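Local coordinates for 6-aminohexanoate-cyclic-dimer hydrolase (Arthrobacter sp., PDB 3A2Q), which hydrolyses one amide bond of the 6-aminohexanoate cyclic dimer, a nylon-6 by-product, to give the linear dimer, at residues 5-10 with 479-484; 159-164 with 215-220; 296-301 with 379-384; 372-377 with 431-436. The protein carries 1 engineered substitution. One frame throughout, in Å; residues are numbered along the deposited sequence.

Contact 1 (5-10 with 479-484); sequences DLWQDA and RRPQLL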
loop_
_atom_site.group_PDB
_atom_site.type_symbol
_atom_site.label_atom_id
_atom_site.label_comp_id
_atom_site.label_asym_id
_atom_site.label_seq_id
_atom_site.Cartn_x
_atom_site.Cartn_y
_atom_site.Cartn_z
ATOM N N ASP A 5 14.760 21.655 1.292
ATOM C CA ASP A 5 13.565 21.407 0.496
ATOM C C ASP A 5 13.195 19.937 0.637
ATOM O O ASP A 5 13.849 19.067 0.066
ATOM C CB ASP A 5 13.822 21.751 -0.974
ATOM C CG ASP A 5 12.640 21.419 -1.870
ATOM O OD1 ASP A 5 11.483 21.620 -1.439
ATOM O OD2 ASP A 5 12.865 20.972 -3.012
ATOM N N LEU A 6 12.148 19.670 1.410
ATOM C CA LEU A 6 11.700 18.307 1.651
ATOM C C LEU A 6 10.919 17.684 0.492
ATOM O O LEU A 6 10.422 16.566 0.614
ATOM C CB LEU A 6 10.854 18.251 2.929
ATOM C CG LEU A 6 11.549 18.639 4.242
ATOM C CD1 LEU A 6 10.573 18.505 5.398
ATOM C CD2 LEU A 6 12.759 17.747 4.468
ATOM N N TRP A 7 10.809 18.394 -0.628
ATOM C CA TRP A 7 10.086 17.848 -1.773
ATOM C C TRP A 7 11.007 16.982 -2.633
ATOM O O TRP A 7 10.586 16.424 -3.646
ATOM C CB TRP A 7 9.477 18.967 -2.626
ATOM C CG TRP A 7 8.370 18.475 -3.529
ATOM C CD1 TRP A 7 8.322 18.554 -4.894
ATOM C CD2 TRP A 7 7.163 17.813 -3.124
ATOM N NE1 TRP A 7 7.160 17.983 -5.363
ATOM C CE2 TRP A 7 6.431 17.521 -4.299
ATOM C CE3 TRP A 7 6.629 17.439 -1.883
ATOM C CZ2 TRP A 7 5.191 16.870 -4.269
ATOM C CZ3 TRP A 7 5.393 16.789 -1.855
ATOM C CH2 TRP A 7 4.691 16.512 -3.043
ATOM N N GLN A 8 12.265 16.873 -2.221
ATOM C CA GLN A 8 13.249 16.059 -2.930
ATOM C C GLN A 8 12.961 14.603 -2.554
ATOM O O GLN A 8 12.516 14.338 -1.440
ATOM C CB GLN A 8 14.661 16.433 -2.464
ATOM C CG GLN A 8 14.982 17.920 -2.542
ATOM C CD GLN A 8 15.505 18.336 -3.900
ATOM O OE1 GLN A 8 16.647 18.044 -4.251
ATOM N NE2 GLN A 8 14.668 19.013 -4.676
ATOM N N ASP A 9 13.201 13.659 -3.462
ATOM C CA ASP A 9 12.940 12.264 -3.115
ATOM C C ASP A 9 14.022 11.726 -2.183
ATOM O O ASP A 9 14.964 12.438 -1.841
ATOM C CB ASP A 9 12.807 11.380 -4.369
ATOM C CG ASP A 9 14.070 11.324 -5.201
ATOM O OD1 ASP A 9 15.159 11.640 -4.678
ATOM O OD2 ASP A 9 13.968 10.941 -6.387
ATOM N N ALA A 10 13.882 10.473 -1.760
ATOM C CA ALA A 10 14.843 9.865 -0.845
ATOM C C ALA A 10 16.262 9.818 -1.403
ATOM O O ALA A 10 17.226 10.052 -0.676
ATOM C CB ALA A 10 14.386 8.462 -0.462
ATOM N N ARG A 479 3.415 18.917 -9.408
ATOM C CA ARG A 479 2.177 19.078 -8.653
ATOM C C ARG A 479 2.352 18.833 -7.152
ATOM O O ARG A 479 3.035 17.894 -6.737
ATOM C CB ARG A 479 1.098 18.142 -9.213
ATOM C CG ARG A 479 0.785 18.360 -10.695
ATOM C CD ARG A 479 -0.501 17.642 -11.112
ATOM N NE ARG A 479 -0.375 16.186 -11.081
ATOM C CZ ARG A 479 0.140 15.449 -12.062
ATOM N NH1 ARG A 479 0.583 16.019 -13.174
ATOM N NH2 ARG A 479 0.212 14.130 -11.930
ATOM N N ARG A 480 1.731 19.690 -6.344
ATOM C CA ARG A 480 1.805 19.579 -4.887
ATOM C C ARG A 480 0.440 19.837 -4.255
ATOM O O ARG A 480 -0.348 20.643 -4.756
ATOM C CB ARG A 480 2.806 20.590 -4.320
ATOM C CG ARG A 480 4.207 20.467 -4.873
ATOM C CD ARG A 480 5.174 21.350 -4.105
ATOM N NE ARG A 480 6.492 21.363 -4.730
ATOM C CZ ARG A 480 7.581 21.867 -4.163
ATOM N NH1 ARG A 480 7.509 22.403 -2.953
ATOM N NH2 ARG A 480 8.742 21.831 -4.805
ATOM N N PRO A 481 0.141 19.158 -3.137
ATOM C CA PRO A 481 -1.156 19.370 -2.486
ATOM C C PRO A 481 -1.226 20.788 -1.912
ATOM O O PRO A 481 -0.197 21.369 -1.560
ATOM C CB PRO A 481 -1.183 18.294 -1.403
ATOM C CG PRO A 481 0.273 18.062 -1.102
ATOM C CD PRO A 481 0.919 18.108 -2.460
ATOM N N GLN A 482 -2.434 21.341 -1.829
ATOM C CA GLN A 482 -2.630 22.695 -1.310
ATOM C C GLN A 482 -2.128 22.850 0.120
ATOM O O GLN A 482 -1.783 23.952 0.551
ATOM C CB GLN A 482 -4.109 23.088 -1.373
ATOM C CG GLN A 482 -4.696 23.083 -2.776
ATOM C CD GLN A 482 -3.985 24.032 -3.728
ATOM O OE1 GLN A 482 -4.187 23.971 -4.940
ATOM N NE2 GLN A 482 -3.158 24.918 -3.183
ATOM N N LEU A 483 -2.095 21.745 0.856
ATOM C CA LEU A 483 -1.625 21.765 2.234
ATOM C C LEU A 483 -0.229 22.374 2.275
ATOM O O LEU A 483 0.151 23.017 3.249
ATOM C CB LEU A 483 -1.587 20.344 2.798
ATOM C CG LEU A 483 -1.172 20.177 4.259
ATOM C CD1 LEU A 483 -2.177 20.872 5.164
ATOM C CD2 LEU A 483 -1.091 18.699 4.588
ATOM N N LEU A 484 0.527 22.164 1.204
ATOM C CA LEU A 484 1.884 22.688 1.093
ATOM C C LEU A 484 1.890 23.974 0.267
ATOM O O LEU A 484 2.864 24.278 -0.422
ATOM C CB LEU A 484 2.797 21.642 0.442
ATOM C CG LEU A 484 3.319 20.490 1.313
ATOM C CD1 LEU A 484 2.183 19.835 2.071
ATOM C CD2 LEU A 484 4.031 19.476 0.425
#
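W7 and R480 carry this contact, the arginine lying over one face of the indole. R480 runs extended from CG to NE and slides past the tryptophan in the opposite direction, bringing CG through the guanidinium alongside the indole. R480 CD stands almost on the normal of the five-membered ring of W7, 4.0 Å from its centroid, a CH-pi contact. CZ follows at 3.8 Å from the same centroid, which makes the guanidinium a cation-pi partner, its plane tilted 32° from the ring. The closest atoms are W7 CD1 and R480 NH2, at 3.3 Å. The tryptophan takes up this position with CG anti to its backbone N (chi1 -161°).

Apolar packing takes the far end of the indole. W7 CH2 meets P481 CD tip to tip at 4.1 Å, and the L484 side chain crosses the indole at about a right angle, its CD2 3.8 Å from W7 CZ3. An alanine in place of W7 would probably open a gap beside P481 and L484 and leave the R480 side chain free to swing.

D5 OD1 lies 4.3 Å from R480 NH1, opposite charges near each other but beyond salt-bridge range. W7 NE1 is hydrogen-bonded to the V477 carbonyl, and R217 makes a second cation-pi contact with the indole. An arginine-tryptophan cation-pi contact at the surface thus joins the type I turn D5-Q8, just ahead of helix 10-19, to the C-terminal tail.

Contact 2 (159-164 with 215-220); sequences AAALSP and FARSVR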
loop_
_atom_site.group_PDB
_atom_site.type_symbol
_atom_site.label_atom_id
_atom_site.label_comp_id
_atom_site.label_asym_id
_atom_site.label_seq_id
_atom_site.Cartn_x
_atom_site.Cartn_y
_atom_site.Cartn_z
ATOM N N ALA A 159 2.715 12.182 0.672
ATOM C CA ALA A 159 2.136 13.225 -0.164
ATOM C C ALA A 159 2.378 14.612 0.443
ATOM O O ALA A 159 2.480 15.600 -0.277
ATOM C CB ALA A 159 0.646 12.982 -0.334
ATOM N N ALA A 160 2.476 14.667 1.768
ATOM C CA ALA A 160 2.697 15.925 2.482
ATOM C C ALA A 160 4.159 16.137 2.860
ATOM O O ALA A 160 4.482 17.027 3.646
ATOM C CB ALA A 160 1.832 15.970 3.728
ATOM N N ALA A 161 5.034 15.307 2.305
ATOM C CA ALA A 161 6.468 15.399 2.555
ATOM C C ALA A 161 6.902 15.209 4.009
ATOM O O ALA A 161 7.918 15.762 4.429
ATOM C CB ALA A 161 6.998 16.726 2.025
ATOM N N LEU A 162 6.149 14.426 4.778
ATOM C CA LEU A 162 6.529 14.178 6.164
ATOM C C LEU A 162 7.695 13.187 6.141
ATOM O O LEU A 162 8.378 12.980 7.145
ATOM C CB LEU A 162 5.353 13.606 6.958
ATOM C CG LEU A 162 4.026 14.365 6.854
ATOM C CD1 LEU A 162 3.053 13.818 7.887
ATOM C CD2 LEU A 162 4.250 15.853 7.075
ATOM N N SER A 163 7.908 12.591 4.970
ATOM C CA SER A 163 8.983 11.632 4.714
ATOM C C SER A 163 8.978 11.363 3.213
ATOM O O SER A 163 7.928 11.428 2.574
ATOM C CB SER A 163 8.757 10.325 5.473
ATOM O OG SER A 163 9.061 10.474 6.848
ATOM N N PRO A 164 10.150 11.073 2.628
ATOM C CA PRO A 164 10.211 10.808 1.185
ATOM C C PRO A 164 9.731 9.409 0.799
ATOM O O PRO A 164 9.381 9.159 -0.354
ATOM C CB PRO A 164 11.685 11.024 0.855
ATOM C CG PRO A 164 12.376 10.636 2.131
ATOM C CD PRO A 164 11.501 11.211 3.207
ATOM N N PHE A 215 5.952 3.050 -0.598
ATOM C CA PHE A 215 5.473 4.376 -0.990
ATOM C C PHE A 215 6.666 5.286 -1.266
ATOM O O PHE A 215 7.645 5.253 -0.529
ATOM C CB PHE A 215 4.676 5.028 0.145
ATOM C CG PHE A 215 3.286 4.506 0.308
ATOM C CD1 PHE A 215 2.279 4.883 -0.578
ATOM C CD2 PHE A 215 2.971 3.667 1.369
ATOM C CE1 PHE A 215 0.969 4.430 -0.405
ATOM C CE2 PHE A 215 1.666 3.207 1.553
ATOM C CZ PHE A 215 0.665 3.590 0.665
ATOM N N ALA A 216 6.559 6.109 -2.306
ATOM C CA ALA A 216 7.597 7.071 -2.677
ATOM C C ALA A 216 7.033 8.063 -3.700
ATOM O O ALA A 216 5.895 7.926 -4.148
ATOM C CB ALA A 216 8.816 6.348 -3.263
ATOM N N ARG A 217 7.822 9.069 -4.065
ATOM C CA ARG A 217 7.370 10.039 -5.052
ATOM C C ARG A 217 8.129 9.904 -6.376
ATOM O O ARG A 217 7.862 10.631 -7.334
ATOM C CB ARG A 217 7.490 11.470 -4.506
ATOM C CG ARG A 217 6.523 11.776 -3.360
ATOM C CD ARG A 217 6.444 13.272 -3.093
ATOM N NE ARG A 217 7.749 13.823 -2.748
ATOM C CZ ARG A 217 8.300 13.762 -1.540
ATOM N NH1 ARG A 217 7.662 13.180 -0.533
ATOM N NH2 ARG A 217 9.507 14.268 -1.346
ATOM N N SER A 218 9.074 8.970 -6.431
ATOM C CA SER A 218 9.829 8.742 -7.660
ATOM C C SER A 218 9.983 7.246 -7.896
ATOM O O SER A 218 9.983 6.455 -6.953
ATOM C CB SER A 218 11.216 9.387 -7.585
ATOM O OG SER A 218 12.042 8.717 -6.650
ATOM N N VAL A 219 10.128 6.859 -9.156
ATOM C CA VAL A 219 10.278 5.450 -9.480
ATOM C C VAL A 219 11.639 4.925 -9.020
ATOM O O VAL A 219 11.764 3.759 -8.633
ATOM C CB VAL A 219 10.096 5.207 -10.995
ATOM C CG1 VAL A 219 10.277 3.726 -11.318
ATOM C CG2 VAL A 219 8.704 5.665 -11.424
ATOM N N ARG A 220 12.656 5.783 -9.029
ATOM C CA ARG A 220 13.973 5.329 -8.608
ATOM C C ARG A 220 13.988 5.019 -7.116
ATOM O O ARG A 220 14.699 4.117 -6.670
ATOM C CB ARG A 220 15.049 6.361 -8.968
ATOM C CG ARG A 220 14.997 7.668 -8.197
ATOM C CD ARG A 220 16.113 8.594 -8.672
ATOM N NE ARG A 220 16.225 9.801 -7.861
ATOM C CZ ARG A 220 17.161 10.732 -8.036
ATOM N NH1 ARG A 220 18.065 10.593 -8.996
ATOM N NH2 ARG A 220 17.199 11.796 -7.243
HETATM O O HOH W 1 10.214 9.973 -2.782
#
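No direct hydrogen bond joins R217 or A216 to the loop they pack against; a water does the joining, together with a CA-H...O contact. The loop includes the Schellman motif that ends helix 152-159, with A161 at positive phi as its C-prime residue, and it leads into strand 165-170 of the amidase sheet. The facing segment leaves that sheet at the end of strand 211-216 and turns into helix 219-229.

P164 O is the shared acceptor. The water donates to it at 2.7 Å and accepts from the backbone N of R217 at 2.9 Å, while A216 CA approaches the same oxygen at 3.6 Å. One carbonyl therefore reaches both residues where the strand ends.

The R217 side chain reaches toward the loop, its chain bent at chi3 (-59°), which places NE and turns the chain. R217 NH1 lies 4.0 Å from A161 CA and 3.9 Å from P164 CA. The firmer polar partner of that nitrogen is V158 O, in the last turn of helix 152-159, so the guanidinium is held at the helix's C-terminal end, where the carbonyls would probably stabilise its charge. F215, two residues back, hydrogen-bonds through its backbone to A166. S163 O sits at the edge of the guanidinium, near its plane, 3.6 Å from R217 NH1.

Contact 3 (296-301 with 379-384); sequences NDAYPE and AGWDLL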
loop_
_atom_site.group_PDB
_atom_site.type_symbol
_atom_site.label_atom_id
_atom_site.label_comp_id
_atom_site.label_asym_id
_atom_site.label_seq_id
_atom_site.Cartn_x
_atom_site.Cartn_y
_atom_site.Cartn_z
ATOM N N ASN A 296 -2.826 -1.952 -27.071
ATOM C CA ASN A 296 -4.114 -2.409 -27.580
ATOM C C ASN A 296 -5.169 -2.451 -26.483
ATOM O O ASN A 296 -4.841 -2.553 -25.304
ATOM C CB ASN A 296 -3.967 -3.825 -28.142
ATOM C CG ASN A 296 -2.917 -3.918 -29.221
ATOM O OD1 ASN A 296 -3.143 -3.506 -30.355
ATOM N ND2 ASN A 296 -1.749 -4.452 -28.870
ATOM N N ASP A 297 -6.438 -2.374 -26.873
ATOM C CA ASP A 297 -7.511 -2.465 -25.894
ATOM C C ASP A 297 -7.703 -3.958 -25.643
ATOM O O ASP A 297 -8.294 -4.672 -26.457
ATOM C CB ASP A 297 -8.805 -1.841 -26.419
ATOM C CG ASP A 297 -8.755 -0.326 -26.436
ATOM O OD1 ASP A 297 -7.791 0.240 -25.886
ATOM O OD2 ASP A 297 -9.682 0.301 -26.989
ATOM N N ALA A 298 -7.173 -4.429 -24.522
ATOM C CA ALA A 298 -7.268 -5.835 -24.176
ATOM C C ALA A 298 -7.028 -6.008 -22.688
ATOM O O ALA A 298 -6.396 -5.171 -22.049
ATOM C CB ALA A 298 -6.243 -6.634 -24.964
ATOM N N TYR A 299 -7.523 -7.109 -22.144
ATOM C CA TYR A 299 -7.371 -7.370 -20.726
ATOM C C TYR A 299 -7.683 -8.828 -20.424
ATOM O O TYR A 299 -8.343 -9.508 -21.211
ATOM C CB TYR A 299 -8.322 -6.457 -19.952
ATOM C CG TYR A 299 -9.783 -6.702 -20.269
ATOM C CD1 TYR A 299 -10.539 -7.611 -19.527
ATOM C CD2 TYR A 299 -10.412 -6.017 -21.310
ATOM C CE1 TYR A 299 -11.887 -7.828 -19.808
ATOM C CE2 TYR A 299 -11.757 -6.227 -21.600
ATOM C CZ TYR A 299 -12.488 -7.129 -20.845
ATOM O OH TYR A 299 -13.823 -7.320 -21.123
ATOM N N PRO A 300 -7.197 -9.334 -19.281
ATOM C CA PRO A 300 -7.451 -10.731 -18.903
ATOM C C PRO A 300 -8.951 -10.938 -18.734
ATOM O O PRO A 300 -9.591 -10.220 -17.967
ATOM C CB PRO A 300 -6.696 -10.880 -17.576
ATOM C CG PRO A 300 -5.626 -9.815 -17.645
ATOM C CD PRO A 300 -6.335 -8.655 -18.296
ATOM N N GLU A 301 -9.524 -11.911 -19.435
ATOM C CA GLU A 301 -10.963 -12.120 -19.316
ATOM C C GLU A 301 -11.368 -12.452 -17.894
ATOM O O GLU A 301 -12.518 -12.243 -17.510
ATOM C CB GLU A 301 -11.451 -13.214 -20.271
ATOM C CG GLU A 301 -10.842 -14.580 -20.079
ATOM C CD GLU A 301 -11.461 -15.607 -21.013
ATOM O OE1 GLU A 301 -11.551 -15.327 -22.231
ATOM O OE2 GLU A 301 -11.858 -16.690 -20.532
ATOM N N ALA A 379 0.002 -15.961 -22.388
ATOM C CA ALA A 379 -0.356 -15.897 -23.802
ATOM C C ALA A 379 0.423 -14.863 -24.613
ATOM O O ALA A 379 0.188 -14.715 -25.814
ATOM C CB ALA A 379 -1.850 -15.647 -23.943
ATOM N N GLY A 380 1.334 -14.138 -23.974
ATOM C CA GLY A 380 2.117 -13.164 -24.717
ATOM C C GLY A 380 2.057 -11.711 -24.287
ATOM O O GLY A 380 2.895 -10.909 -24.701
ATOM N N TRP A 381 1.074 -11.351 -23.471
ATOM C CA TRP A 381 0.973 -9.971 -23.014
ATOM C C TRP A 381 2.004 -9.698 -21.929
ATOM O O TRP A 381 2.286 -10.564 -21.099
ATOM C CB TRP A 381 -0.430 -9.684 -22.488
ATOM C CG TRP A 381 -1.473 -9.863 -23.530
ATOM C CD1 TRP A 381 -2.150 -11.006 -23.824
ATOM C CD2 TRP A 381 -1.950 -8.864 -24.438
ATOM N NE1 TRP A 381 -3.026 -10.783 -24.862
ATOM C CE2 TRP A 381 -2.923 -9.476 -25.256
ATOM C CE3 TRP A 381 -1.647 -7.509 -24.639
ATOM C CZ2 TRP A 381 -3.602 -8.780 -26.263
ATOM C CZ3 TRP A 381 -2.321 -6.815 -25.644
ATOM C CH2 TRP A 381 -3.287 -7.453 -26.441
ATOM N N ASP A 382 2.566 -8.491 -21.947
ATOM C CA ASP A 382 3.583 -8.085 -20.982
ATOM C C ASP A 382 3.043 -7.226 -19.844
ATOM O O ASP A 382 3.402 -7.425 -18.682
ATOM C CB ASP A 382 4.686 -7.286 -21.679
ATOM C CG ASP A 382 5.461 -8.110 -22.677
ATOM O OD1 ASP A 382 6.129 -9.074 -22.249
ATOM O OD2 ASP A 382 5.398 -7.788 -23.886
ATOM N N LEU A 383 2.186 -6.270 -20.187
ATOM C CA LEU A 383 1.644 -5.341 -19.193
ATOM C C LEU A 383 0.179 -5.000 -19.391
ATOM O O LEU A 383 -0.324 -4.969 -20.518
ATOM C CB LEU A 383 2.415 -4.022 -19.233
ATOM C CG LEU A 383 3.922 -3.961 -18.980
ATOM C CD1 LEU A 383 4.431 -2.570 -19.340
ATOM C CD2 LEU A 383 4.215 -4.270 -17.534
ATOM N N LEU A 384 -0.490 -4.720 -18.276
ATOM C CA LEU A 384 -1.886 -4.307 -18.293
ATOM C C LEU A 384 -1.878 -2.907 -17.692
ATOM O O LEU A 384 -1.231 -2.676 -16.671
ATOM C CB LEU A 384 -2.757 -5.221 -17.418
ATOM C CG LEU A 384 -4.223 -4.774 -17.308
ATOM C CD1 LEU A 384 -4.930 -5.011 -18.635
ATOM C CD2 LEU A 384 -4.936 -5.543 -16.199
#
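A298 CB is the bump, meeting the six-membered end of the W381 indole. It lies 3.4 Å from W381 CH2 and only slightly farther from CZ2, a tight methyl-to-ring contact. N296 comes to the same end of the ring, its side chain crossing the tryptophan at about a right angle with the amide plane turned 81° from the indole. ND2 of N296 stays 4.0 Å from W381 CZ3, and this is packing alone; the amide has a weak hydrogen bond to D294 instead.

The second bump is L384. Its chi1 of 176° sets CG anti to the backbone N, and chi2 of 71° then places CD1 in a shallow hollow formed by three consecutive residues of the other segment. The A298 carbonyl oxygen is 3.7 Å from L384 CD1, Y299 CB 3.9 Å, and P300 CD also 3.9 Å. P300 and L384 reach toward each other tip to tip, CD2 of the leucine adding a further touch on the proline CD. The Y299 ring itself is carried away, to meet H265.

The two chain directions run 88° apart, so the loop after edge strand 294-297 passes across the start of strand 383-387. Strand 259-262 lies between these two in the sheet. Helix 356-378 packs alongside, W376 stacking on W381 and both W376 and W377 touching P300 and L384.

Contact 4 (372-377 with 431-436); sequences KVERWW and SGQPAI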
loop_
_atom_site.group_PDB
_atom_site.type_symbol
_atom_site.label_atom_id
_atom_site.label_comp_id
_atom_site.label_asym_id
_atom_site.label_seq_id
_atom_site.Cartn_x
_atom_site.Cartn_y
_atom_site.Cartn_z
ATOM N N LYS A 372 -6.207 -18.197 -13.770
ATOM C CA LYS A 372 -6.954 -17.622 -14.883
ATOM C C LYS A 372 -6.385 -16.260 -15.247
ATOM O O LYS A 372 -6.230 -15.938 -16.425
ATOM C CB LYS A 372 -8.443 -17.490 -14.540
ATOM C CG LYS A 372 -9.157 -18.815 -14.283
ATOM C CD LYS A 372 -10.678 -18.656 -14.312
ATOM C CE LYS A 372 -11.164 -17.596 -13.330
ATOM N NZ LYS A 372 -12.617 -17.298 -13.497
ATOM N N VAL A 373 -6.064 -15.464 -14.232
ATOM C CA VAL A 373 -5.511 -14.141 -14.466
ATOM C C VAL A 373 -4.139 -14.203 -15.137
ATOM O O VAL A 373 -3.914 -13.571 -16.167
ATOM C CB VAL A 373 -5.356 -13.349 -13.148
ATOM C CG1 VAL A 373 -4.604 -12.066 -13.422
ATOM C CG2 VAL A 373 -6.727 -13.044 -12.544
ATOM N N GLU A 374 -3.228 -14.970 -14.550
ATOM C CA GLU A 374 -1.868 -15.080 -15.084
ATOM C C GLU A 374 -1.758 -15.627 -16.502
ATOM O O GLU A 374 -0.800 -15.326 -17.208
ATOM C CB GLU A 374 -1.001 -15.934 -14.159
ATOM C CG GLU A 374 -0.757 -15.328 -12.793
ATOM C CD GLU A 374 0.404 -15.994 -12.079
ATOM O OE1 GLU A 374 1.565 -15.653 -12.394
ATOM O OE2 GLU A 374 0.156 -16.867 -11.217
ATOM N N ARG A 375 -2.729 -16.430 -16.920
ATOM C CA ARG A 375 -2.707 -16.999 -18.262
ATOM C C ARG A 375 -2.700 -15.946 -19.367
ATOM O O ARG A 375 -2.302 -16.238 -20.492
ATOM C CB ARG A 375 -3.890 -17.946 -18.459
ATOM C CG ARG A 375 -3.601 -19.378 -18.030
ATOM C CD ARG A 375 -4.710 -20.320 -18.473
ATOM N NE ARG A 375 -5.671 -20.600 -17.411
ATOM C CZ ARG A 375 -5.412 -21.363 -16.353
ATOM N NH1 ARG A 375 -4.219 -21.927 -16.211
ATOM N NH2 ARG A 375 -6.348 -21.568 -15.438
ATOM N N TRP A 376 -3.136 -14.728 -19.050
ATOM C CA TRP A 376 -3.157 -13.636 -20.029
ATOM C C TRP A 376 -1.723 -13.242 -20.380
ATOM O O TRP A 376 -1.411 -12.956 -21.540
ATOM C CB TRP A 376 -3.896 -12.421 -19.453
ATOM C CG TRP A 376 -4.146 -11.307 -20.439
ATOM C CD1 TRP A 376 -4.997 -11.330 -21.511
ATOM C CD2 TRP A 376 -3.570 -9.995 -20.414
ATOM N NE1 TRP A 376 -4.991 -10.111 -22.150
ATOM C CE2 TRP A 376 -4.123 -9.274 -21.499
ATOM C CE3 TRP A 376 -2.642 -9.357 -19.582
ATOM C CZ2 TRP A 376 -3.778 -7.948 -21.770
ATOM C CZ3 TRP A 376 -2.299 -8.036 -19.851
ATOM C CH2 TRP A 376 -2.867 -7.345 -20.938
ATOM N N TRP A 377 -0.853 -13.230 -19.370
ATOM C CA TRP A 377 0.551 -12.880 -19.567
ATOM C C TRP A 377 1.252 -14.053 -20.249
ATOM O O TRP A 377 2.149 -13.872 -21.070
ATOM C CB TRP A 377 1.211 -12.573 -18.221
ATOM C CG TRP A 377 0.940 -11.172 -17.732
ATOM C CD1 TRP A 377 1.763 -10.091 -17.856
ATOM C CD2 TRP A 377 -0.251 -10.696 -17.082
ATOM N NE1 TRP A 377 1.162 -8.970 -17.328
ATOM C CE2 TRP A 377 -0.075 -9.314 -16.846
ATOM C CE3 TRP A 377 -1.451 -11.306 -16.680
ATOM C CZ2 TRP A 377 -1.054 -8.528 -16.225
ATOM C CZ3 TRP A 377 -2.427 -10.526 -16.062
ATOM C CH2 TRP A 377 -2.220 -9.149 -15.842
ATOM N N SER A 431 -3.614 -12.889 -7.586
ATOM C CA SER A 431 -2.649 -13.481 -8.511
ATOM C C SER A 431 -1.216 -13.339 -8.007
ATOM O O SER A 431 -0.348 -14.127 -8.376
ATOM C CB SER A 431 -2.757 -12.837 -9.899
ATOM O OG SER A 431 -2.255 -11.518 -9.875
ATOM N N GLY A 432 -0.967 -12.327 -7.178
ATOM C CA GLY A 432 0.369 -12.120 -6.644
ATOM C C GLY A 432 1.300 -11.357 -7.576
ATOM O O GLY A 432 2.490 -11.226 -7.291
ATOM N N GLN A 433 0.769 -10.848 -8.685
ATOM C CA GLN A 433 1.586 -10.106 -9.640
ATOM C C GLN A 433 1.963 -8.721 -9.152
ATOM O O GLN A 433 1.206 -8.080 -8.425
ATOM C CB GLN A 433 0.855 -9.977 -10.971
ATOM C CG GLN A 433 0.653 -11.293 -11.673
ATOM C CD GLN A 433 -0.434 -11.211 -12.717
ATOM O OE1 GLN A 433 -1.604 -11.024 -12.391
ATOM N NE2 GLN A 433 -0.057 -11.347 -13.976
ATOM N N PRO A 434 3.146 -8.236 -9.553
ATOM C CA PRO A 434 3.600 -6.909 -9.134
ATOM C C PRO A 434 2.717 -5.857 -9.806
ATOM O O PRO A 434 2.433 -5.938 -11.005
ATOM C CB PRO A 434 5.051 -6.873 -9.613
ATOM C CG PRO A 434 5.007 -7.715 -10.855
ATOM C CD PRO A 434 4.117 -8.873 -10.464
ATOM N N ALA A 435 2.274 -4.873 -9.032
ATOM C CA ALA A 435 1.395 -3.837 -9.563
ATOM C C ALA A 435 1.733 -2.515 -8.912
ATOM O O ALA A 435 1.827 -2.420 -7.686
ATOM C CB ALA A 435 -0.067 -4.196 -9.289
ATOM N N ILE A 436 1.899 -1.487 -9.731
ATOM C CA ILE A 436 2.267 -0.182 -9.211
ATOM C C ILE A 436 1.272 0.898 -9.615
ATOM O O ILE A 436 0.709 0.862 -10.712
ATOM C CB ILE A 436 3.691 0.199 -9.713
ATOM C CG1 ILE A 436 4.226 1.419 -8.964
ATOM C CG2 ILE A 436 3.654 0.476 -11.215
ATOM C CD1 ILE A 436 5.702 1.663 -9.212
HETATM O O HOH W 2 -0.042 -16.858 -8.341
HETATM O O HOH W 3 2.043 -13.758 -14.255
#
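V373 and S431 mark the nearest backbone approach, 6.6 Å between CA atoms, where the last turns of helix 356-378 meet the end of helix 427-431. The first helix is kinked here: the backbone N of W376 bonds to V373 O and, weakly, that of W377 to E374 O, three residues back in place of the usual four. G432, at positive phi, turns the other chain toward strand 435-442.

Q433 is the central side chain. Its NE2 stands 3.0 Å from W377 CE3, over one face of the indole and offset toward the rim, with the amide plane 78° from the ring; W376 CE3 lies over the opposite face. The other end of the amide, Q433 OE1, accepts a 2.6 Å hydrogen bond from S431 OG and touches V373 CG1 at 3.3 Å. Two waters tie in E374: one donates to E374 OE2 and to S431 O, the other donates to E374 OE1 and accepts a weak bond from Q433 NE2. Replacing W377 by an alanine would probably open a gap between the Q433 amide and W376, leaving NE2 without the ring it packs on.

Strand 448-455 flanks the contact, V454 touching both W377 and Q433. From here, strand 435-442 runs on between strands 185-188 and 448-455.

Contacts 2 and 4 are buried, contact 3 is partly so, and contact 1 lies at the surface. They form two groups. Contacts 1 and 2 touch through the D9 to R220 salt bridge, and R217 of contact 2 also packs on W7 of contact 1. Contacts 3 and 4 meet through tryptophans, helix 356-378 leading directly into strand 383-387, and their segments alternate along the chain. Contacts 2, 3 and 4 all reach the same mixed sheet, whereas contact 1 ties the chain's two ends together. Chemistry differs accordingly: a cation-pi contact at the surface, water bridges in the two buried contacts, from a carbonyl to a backbone N in contact 2 and from a carboxylate in contact 4, and mainly apolar packing in contact 3.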